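Local atomic coordinates of D-galactonate dehydratase family member SEN1436 (Salmonella enterica subsp. enterica serovar Enteritidis, PDB entry 3TW9), a protein that dehydrates D-gluconate to 2-dehydro-3-deoxy-D-gluconate with low activity, using one magnesium ion per subunit, and probably does not serve D-gluconate degradation in the cell. Residues I44-V48 with G353-V358; C63-R69 with P110-N114; D125-K129 with P406-I410. All coordinates share one frame; numbering follows the deposited sequence.

Contact 1 (I44-V48 with G353-V358)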
loop_
_atom_site.group_PDB
_atom_site.type_symbol
_atom_site.label_atom_id
_atom_site.label_comp_id
_atom_site.label_asym_id
_atom_site.label_seq_id
_atom_site.Cartn_x
_atom_site.Cartn_y
_atom_site.Cartn_z
ATOM N N ILE C 44 -10.506 0.307 31.781
ATOM C CA ILE C 44 -9.531 -0.514 31.031
ATOM C C ILE C 44 -8.311 0.388 30.776
ATOM O O ILE C 44 -8.464 1.504 30.258
ATOM C CB ILE C 44 -10.118 -0.984 29.660
ATOM C CG1 ILE C 44 -11.338 -1.899 29.835
ATOM C CG2 ILE C 44 -9.034 -1.719 28.847
ATOM C CD1 ILE C 44 -12.194 -2.066 28.581
ATOM N N ASP C 45 -7.109 -0.060 31.152
ATOM C CA ASP C 45 -5.907 0.782 31.005
ATOM C C ASP C 45 -5.630 1.152 29.543
ATOM O O ASP C 45 -5.581 0.279 28.677
ATOM C CB ASP C 45 -4.673 0.060 31.575
ATOM C CG ASP C 45 -4.707 -0.074 33.095
ATOM O OD1 ASP C 45 -5.631 0.457 33.762
ATOM O OD2 ASP C 45 -3.787 -0.712 33.623
ATOM N N LEU C 46 -5.463 2.446 29.292
ATOM C CA LEU C 46 -5.151 2.982 27.968
ATOM C C LEU C 46 -3.836 3.761 27.991
ATOM O O LEU C 46 -3.473 4.355 29.020
ATOM C CB LEU C 46 -6.262 3.919 27.472
ATOM C CG LEU C 46 -7.722 3.482 27.557
ATOM C CD1 LEU C 46 -8.661 4.636 27.155
ATOM C CD2 LEU C 46 -8.003 2.192 26.721
ATOM N N ALA C 47 -3.124 3.745 26.862
ATOM C CA ALA C 47 -1.975 4.632 26.660
ATOM C C ALA C 47 -2.200 5.461 25.427
ATOM O O ALA C 47 -2.483 4.951 24.345
ATOM C CB ALA C 47 -0.665 3.858 26.522
ATOM N N VAL C 48 -2.089 6.764 25.608
ATOM C CA VAL C 48 -2.211 7.708 24.533
ATOM C C VAL C 48 -0.946 8.550 24.527
ATOM O O VAL C 48 -0.553 9.109 25.554
ATOM C CB VAL C 48 -3.460 8.627 24.716
ATOM C CG1 VAL C 48 -3.436 9.774 23.707
ATOM C CG2 VAL C 48 -4.724 7.812 24.586
ATOM N N GLY C 353 -12.738 -3.356 23.817
ATOM C CA GLY C 353 -12.716 -2.231 24.778
ATOM C C GLY C 353 -11.313 -1.697 25.018
ATOM O O GLY C 353 -11.116 -0.499 25.337
ATOM N N ASP C 354 -10.323 -2.581 24.851
ATOM C CA ASP C 354 -8.925 -2.213 25.122
ATOM C C ASP C 354 -8.228 -1.571 23.920
ATOM O O ASP C 354 -7.272 -2.117 23.351
ATOM C CB ASP C 354 -8.120 -3.384 25.734
ATOM C CG ASP C 354 -8.250 -4.674 24.959
ATOM O OD1 ASP C 354 -9.371 -5.083 24.652
ATOM O OD2 ASP C 354 -7.204 -5.331 24.721
ATOM N N ILE C 355 -8.742 -0.393 23.560
ATOM C CA ILE C 355 -8.273 0.475 22.504
ATOM C C ILE C 355 -8.765 1.863 22.936
ATOM O O ILE C 355 -9.902 1.988 23.403
ATOM C CB ILE C 355 -8.866 0.062 21.111
ATOM C CG1 ILE C 355 -8.442 1.027 19.999
ATOM C CG2 ILE C 355 -10.410 -0.073 21.161
ATOM C CD1 ILE C 355 -8.762 0.506 18.551
ATOM N N SER C 356 -7.914 2.882 22.834
ATOM C CA SER C 356 -8.359 4.225 23.198
ATOM C C SER C 356 -9.320 4.756 22.138
ATOM O O SER C 356 -9.336 4.274 20.995
ATOM C CB SER C 356 -7.164 5.164 23.400
ATOM O OG SER C 356 -6.638 5.634 22.168
ATOM N N PRO C 357 -10.133 5.765 22.498
ATOM C CA PRO C 357 -10.905 6.402 21.431
ATOM C C PRO C 357 -10.056 6.939 20.261
ATOM O O PRO C 357 -10.555 7.040 19.126
ATOM C CB PRO C 357 -11.634 7.529 22.175
ATOM C CG PRO C 357 -11.905 6.874 23.539
ATOM C CD PRO C 357 -10.560 6.232 23.840
ATOM N N VAL C 358 -8.787 7.262 20.525
ATOM C CA VAL C 358 -7.869 7.672 19.468
ATOM C C VAL C 358 -7.634 6.481 18.500
ATOM O O VAL C 358 -7.731 6.638 17.299
ATOM C CB VAL C 358 -6.511 8.157 20.039
ATOM C CG1 VAL C 358 -5.536 8.555 18.914
ATOM C CG2 VAL C 358 -6.707 9.353 21.012
#
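Segments 44-48 and 353-358 run the same way side by side, with the CA atoms of Ile44 and Asp354 6.2 Å apart and those of Leu46 and Ser356 5.9 Å apart, and no hydrogen bond passes between them. Side chains fill the gap, and they come from alternate residues, Ile44 in the loop just before strand 46-53, then Leu46 and Val48 on it. Ile44 straddles the Gly353-Asp354 corner with its two branches. CG2, set anti to the backbone N, presses on CB of Asp354 at 3.6 Å, while the CG1 arm swings beside the backbone N (chi1 -63°) and carries CD1 to within 3.7 Å of the carbonyl carbon of Gly353. Leu46 also divides its methyls: CD2 sits 3.8 Å from the backbone O of Ile355, and CD1 lies over Ser356 and touches CD of Pro357 at 4.1 Å. Farther along, CG2 of Val48 lies against CB and OG of Ser356, and its CG1 just meets CG2 of Val358.

Ser356 stands at the N-cap of helix 357-369: its OG takes a weak bond from Val358 N (3.2 Å) and another from Gly359 N, with Pro357 as the first helical residue. Asp354, at the centre of an inverse gamma turn, belongs to the substrate site; its OD2 bonds a bound glycerol. The arrangement is that of the enolase superfamily, in which the N-terminal capping domain packs over the mouth of the C-terminal barrel, here beside the loop that follows the seventh barrel strand.

Contact 2 (C63-R69 with P110-N114); sequences CATFTQR and PIMNN
In the enolase-superfamily capping domain, the loop that follows strand 59-63 leans over the active site, and here its residues Ala64, Phe66 and Arg69 rest on the first turn of helix 110-131. The loop also carries Gln68, a substrate-binding residue whose NE2 bonds a glycerol. Nearest the strand, the backbones approach most closely, with CA of Ala64 and CA of Asn114 4.6 Å apart. CB of Ala64 sits 3.3 Å from the backbone O of Asn114, and CB of Asn114 in turn faces the carbonyl of Ala64. Just before this, the O of Cys63 accepts a bond from Ser117 OG, one turn further along the same helix.

Phe66 does most of the apolar work. With CG anti to the backbone N (chi1 171°), its ring extends along Pro110, the two side chains pointing the same way, and CE2 comes to 3.6 Å from CB of Pro110. Ile111 crosses obliquely and puts its CG1 at the ring's edge, near the plane, 3.8 Å from CE2. CB of Arg69 lies over the margin of one face, 3.5 Å above the ring plane; that same CB touches Ile111 CG1 at 4.1 Å, so Phe66, Ile111 and Arg69 form a compact cluster. Beyond CB the arginine bends at chi2 (-69°) and turns away from the helix. Its guanidinium folds back on its own loop, where NH1 donates to the O of Gln68 over 2.9 Å; that oxygen lies in the guanidinium plane, while NH1 approaches from above the carbonyl plane of Gln68.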
loop_
_atom_site.group_PDB
_atom_site.type_symbol
_atom_site.label_atom_id
_atom_site.label_comp_id
_atom_site.label_asym_id
_atom_site.label_seq_id
_atom_site.Cartn_x
_atom_site.Cartn_y
_atom_site.Cartn_z
ATOM N N CYS C 63 -2.641 6.236 19.615
ATOM C CA CYS C 63 -2.935 5.168 20.538
ATOM C C CYS C 63 -1.738 4.242 20.684
ATOM O O CYS C 63 -1.161 3.797 19.672
ATOM C CB CYS C 63 -4.168 4.361 20.111
ATOM S SG CYS C 63 -4.831 3.270 21.385
ATOM N N ALA C 64 -1.427 3.916 21.947
ATOM C CA ALA C 64 -0.407 2.925 22.299
ATOM C C ALA C 64 -0.947 1.848 23.218
ATOM O O ALA C 64 -0.208 1.304 24.047
ATOM C CB ALA C 64 0.831 3.640 22.948
ATOM N N THR C 65 -2.238 1.528 23.088
ATOM C CA THR C 65 -2.895 0.663 24.043
ATOM C C THR C 65 -2.677 -0.833 23.776
ATOM O O THR C 65 -3.374 -1.435 22.931
ATOM C CB THR C 65 -4.402 1.026 24.136
ATOM O OG1 THR C 65 -4.526 2.451 24.381
ATOM C CG2 THR C 65 -5.123 0.227 25.226
ATOM N N PHE C 66 -1.666 -1.375 24.460
ATOM C CA PHE C 66 -1.560 -2.793 24.782
ATOM C C PHE C 66 -1.873 -2.805 26.274
ATOM O O PHE C 66 -0.991 -2.620 27.113
ATOM C CB PHE C 66 -0.130 -3.283 24.457
ATOM C CG PHE C 66 0.210 -4.683 24.926
ATOM C CD1 PHE C 66 -0.761 -5.607 25.309
ATOM C CD2 PHE C 66 1.544 -5.089 24.933
ATOM C CE1 PHE C 66 -0.423 -6.889 25.716
ATOM C CE2 PHE C 66 1.899 -6.387 25.334
ATOM C CZ PHE C 66 0.910 -7.285 25.736
ATOM N N THR C 67 -3.146 -3.038 26.592
ATOM C CA THR C 67 -3.649 -2.831 27.963
ATOM C C THR C 67 -2.943 -3.674 29.040
ATOM O O THR C 67 -2.619 -3.162 30.127
ATOM C CB THR C 67 -5.199 -2.995 28.049
ATOM O OG1 THR C 67 -5.676 -2.459 29.288
ATOM C CG2 THR C 67 -5.628 -4.458 27.993
ATOM N N GLN C 68 -2.653 -4.938 28.715
ATOM C CA GLN C 68 -2.047 -5.862 29.686
ATOM C C GLN C 68 -0.595 -5.514 30.036
ATOM O O GLN C 68 -0.060 -6.046 31.013
ATOM C CB GLN C 68 -2.154 -7.302 29.213
ATOM C CG GLN C 68 -3.591 -7.812 29.039
ATOM C CD GLN C 68 -4.160 -7.574 27.641
ATOM O OE1 GLN C 68 -3.606 -6.835 26.849
ATOM N NE2 GLN C 68 -5.296 -8.204 27.356
ATOM N N ARG C 69 0.033 -4.641 29.252
ATOM C CA ARG C 69 1.435 -4.269 29.506
ATOM C C ARG C 69 1.622 -2.765 29.467
ATOM O O ARG C 69 2.701 -2.265 29.156
ATOM C CB ARG C 69 2.411 -5.015 28.570
ATOM C CG ARG C 69 2.491 -6.531 28.793
ATOM C CD ARG C 69 3.152 -6.935 30.110
ATOM N NE ARG C 69 3.260 -8.388 30.274
ATOM C CZ ARG C 69 2.289 -9.203 30.707
ATOM N NH1 ARG C 69 1.107 -8.723 31.071
ATOM N NH2 ARG C 69 2.511 -10.515 30.805
ATOM N N PRO C 110 4.634 -6.802 20.660
ATOM C CA PRO C 110 3.444 -5.982 21.026
ATOM C C PRO C 110 3.803 -4.715 21.806
ATOM O O PRO C 110 3.187 -3.655 21.601
ATOM C CB PRO C 110 2.570 -6.952 21.826
ATOM C CG PRO C 110 3.526 -8.023 22.372
ATOM C CD PRO C 110 4.652 -8.131 21.318
ATOM N N ILE C 111 4.835 -4.787 22.650
ATOM C CA ILE C 111 5.244 -3.584 23.365
ATOM C C ILE C 111 5.970 -2.596 22.431
ATOM O O ILE C 111 5.608 -1.404 22.349
ATOM C CB ILE C 111 6.049 -3.882 24.661
ATOM C CG1 ILE C 111 5.250 -4.716 25.663
ATOM C CG2 ILE C 111 6.457 -2.532 25.340
ATOM C CD1 ILE C 111 6.141 -5.236 26.825
ATOM N N MET C 112 6.941 -3.101 21.670
ATOM C CA MET C 112 7.654 -2.308 20.660
ATOM C C MET C 112 6.716 -1.647 19.647
ATOM O O MET C 112 6.845 -0.481 19.362
ATOM C CB MET C 112 8.674 -3.182 19.889
ATOM C CG MET C 112 9.692 -3.918 20.773
ATOM S SD MET C 112 10.833 -2.752 21.576
ATOM C CE MET C 112 11.812 -2.154 20.226
ATOM N N ASN C 113 5.787 -2.420 19.096
ATOM C CA ASN C 113 4.906 -1.898 18.050
ATOM C C ASN C 113 3.967 -0.810 18.606
ATOM O O ASN C 113 3.644 0.159 17.897
ATOM C CB ASN C 113 4.079 -3.010 17.437
ATOM C CG ASN C 113 4.927 -4.071 16.664
ATOM O OD1 ASN C 113 6.148 -3.963 16.536
ATOM N ND2 ASN C 113 4.262 -5.106 16.180
ATOM N N ASN C 114 3.513 -0.995 19.854
ATOM C CA ASN C 114 2.590 -0.017 20.478
ATOM C C ASN C 114 3.266 1.325 20.757
ATOM O O ASN C 114 2.680 2.385 20.530
ATOM C CB ASN C 114 1.909 -0.602 21.723
ATOM C CG ASN C 114 0.623 -1.341 21.385
ATOM O OD1 ASN C 114 0.592 -2.573 21.267
ATOM N ND2 ASN C 114 -0.441 -0.592 21.207
#

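Contact 3 (D125-K129 with P406-I410)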
loop_
_atom_site.group_PDB
_atom_site.type_symbol
_atom_site.label_atom_id
_atom_site.label_comp_id
_atom_site.label_asym_id
_atom_site.label_seq_id
_atom_site.Cartn_x
_atom_site.Cartn_y
_atom_site.Cartn_z
ATOM N N ASP C 125 -2.037 12.554 12.746
ATOM C CA ASP C 125 -2.894 13.598 13.332
ATOM C C ASP C 125 -2.317 14.991 13.012
ATOM O O ASP C 125 -3.017 15.834 12.455
ATOM C CB ASP C 125 -2.991 13.367 14.858
ATOM C CG ASP C 125 -4.152 14.118 15.528
ATOM O OD1 ASP C 125 -5.159 14.421 14.866
ATOM O OD2 ASP C 125 -4.048 14.346 16.752
ATOM N N ILE C 126 -1.034 15.198 13.332
ATOM C CA ILE C 126 -0.328 16.426 13.022
ATOM C C ILE C 126 -0.405 16.766 11.539
ATOM O O ILE C 126 -0.753 17.889 11.186
ATOM C CB ILE C 126 1.130 16.422 13.561
ATOM C CG1 ILE C 126 1.135 16.623 15.077
ATOM C CG2 ILE C 126 1.994 17.508 12.908
ATOM C CD1 ILE C 126 2.374 15.995 15.739
ATOM N N LYS C 127 -0.140 15.787 10.665
ATOM C CA LYS C 127 -0.208 16.020 9.215
ATOM C C LYS C 127 -1.618 16.453 8.749
ATOM O O LYS C 127 -1.745 17.356 7.920
ATOM C CB LYS C 127 0.266 14.771 8.439
ATOM C CG LYS C 127 0.538 15.025 6.925
ATOM C CD LYS C 127 1.255 13.837 6.270
ATOM C CE LYS C 127 2.753 13.759 6.652
ATOM N NZ LYS C 127 3.644 14.633 5.843
ATOM N N GLY C 128 -2.643 15.806 9.283
ATOM C CA GLY C 128 -4.042 16.170 9.008
ATOM C C GLY C 128 -4.414 17.562 9.483
ATOM O O GLY C 128 -5.051 18.320 8.742
ATOM N N LYS C 129 -4.012 17.904 10.712
ATOM C CA LYS C 129 -4.177 19.265 11.231
ATOM C C LYS C 129 -3.484 20.284 10.342
ATOM O O LYS C 129 -4.089 21.271 9.969
ATOM C CB LYS C 129 -3.726 19.371 12.702
ATOM C CG LYS C 129 -4.615 18.543 13.640
ATOM C CD LYS C 129 -4.138 18.583 15.054
ATOM C CE LYS C 129 -5.064 17.825 15.972
ATOM N NZ LYS C 129 -4.685 18.054 17.399
ATOM N N PRO C 406 -10.037 18.155 11.087
ATOM C CA PRO C 406 -8.703 17.766 10.622
ATOM C C PRO C 406 -8.028 16.738 11.525
ATOM O O PRO C 406 -8.369 16.624 12.712
ATOM C CB PRO C 406 -7.915 19.086 10.636
ATOM C CG PRO C 406 -8.945 20.139 10.491
ATOM C CD PRO C 406 -10.128 19.622 11.273
ATOM N N GLY C 407 -7.079 15.997 10.957
ATOM C CA GLY C 407 -6.382 14.965 11.711
ATOM C C GLY C 407 -7.265 13.755 11.976
ATOM O O GLY C 407 -8.066 13.357 11.132
ATOM N N LEU C 408 -7.130 13.180 13.161
ATOM C CA LEU C 408 -8.009 12.089 13.584
ATOM C C LEU C 408 -9.367 12.551 14.128
ATOM O O LEU C 408 -10.237 11.715 14.409
ATOM C CB LEU C 408 -7.300 11.164 14.595
ATOM C CG LEU C 408 -6.063 10.413 14.044
ATOM C CD1 LEU C 408 -5.234 9.758 15.164
ATOM C CD2 LEU C 408 -6.461 9.382 12.976
ATOM N N GLY C 409 -9.538 13.872 14.273
ATOM C CA GLY C 409 -10.798 14.462 14.798
ATOM C C GLY C 409 -11.106 14.142 16.257
ATOM O O GLY C 409 -12.268 14.104 16.689
ATOM N N ILE C 410 -10.059 13.899 17.029
ATOM C CA ILE C 410 -10.214 13.451 18.405
ATOM C C ILE C 410 -9.297 14.302 19.256
ATOM O O ILE C 410 -8.264 14.771 18.779
ATOM C CB ILE C 410 -9.841 11.919 18.539
ATOM C CG1 ILE C 410 -10.284 11.317 19.880
ATOM C CG2 ILE C 410 -8.336 11.678 18.266
ATOM C CD1 ILE C 410 -11.737 11.184 20.007
HETATM O O HOH W 1 -7.498 15.296 16.114
HETATM O O HOH W 2 -5.459 15.634 18.592
#
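The flat group that matters is the carboxylate of Asp125, which meets loop 406-410 through one oxygen directly: the N-H of Leu408 reaches OD1 at 2.9 Å, on the anti side and 33° out of the carboxylate plane. The bond is nearly straight, with an N-H...O angle of 169°. CG lies anti to the backbone N (chi1 -163°), which carries the carboxylate off the helix toward the turn, where OD1 also rests against CA of Gly407. A water 2.8 Å from OD1 accepts from Ile410 N, extending the same grip two residues along. The other oxygen, OD2, accepts from Leu61 N and holds a second water, which bridges to Lys129 NZ and to the O of Ile410. Several partners thus fix the carboxylate's rotation. The salt bridge from Lys129 NZ to OD2 is long; NZ also bonds the O of Tyr59, and Lys129 forms a cation-pi contact with that residue's ring.

Next to the carboxylate the two backbones meet directly. CA of Gly128 and CA of Gly407 are 3.8 Å apart, a spacing possible because neither residue has a side chain to hold the helix and turn apart. Pro406 flanks this crossing, its CB 3.5 Å from the O of Gly128 and 3.8 Å from CA of Lys129. Gly407, at positive phi, is the second residue of a type II' turn from Pro406 to Gly409, and its backbone also bonds Met133 and Val135. Far from the annotated sites, this type II' turn packs on helix 110-131 where the chain after the barrel returns to the capping domain, as in other members of the enolase superfamily.

In the fold
Contacts 1 and 3 are largely buried and both tie the capping domain to the C-terminal part of the chain; contact 2 is partly buried and stays within the capping domain. Contacts 1 and 2 adjoin through the bond from Ala64 N to Ala47 O, and each carries a substrate-site residue, Asp354 and Gln68. Contacts 2 and 3 share helix 110-131, though their centres lie about 21 Å apart. Val358 of contact 1 packs on Leu408 and Ile410 of contact 3. Contact 1 is mainly apolar side chains, contact 2 mixes Phe66, Pro110 and Ile111 with the buried Asn114, and contact 3, away from the site, uses a carboxylate, waters and glycines.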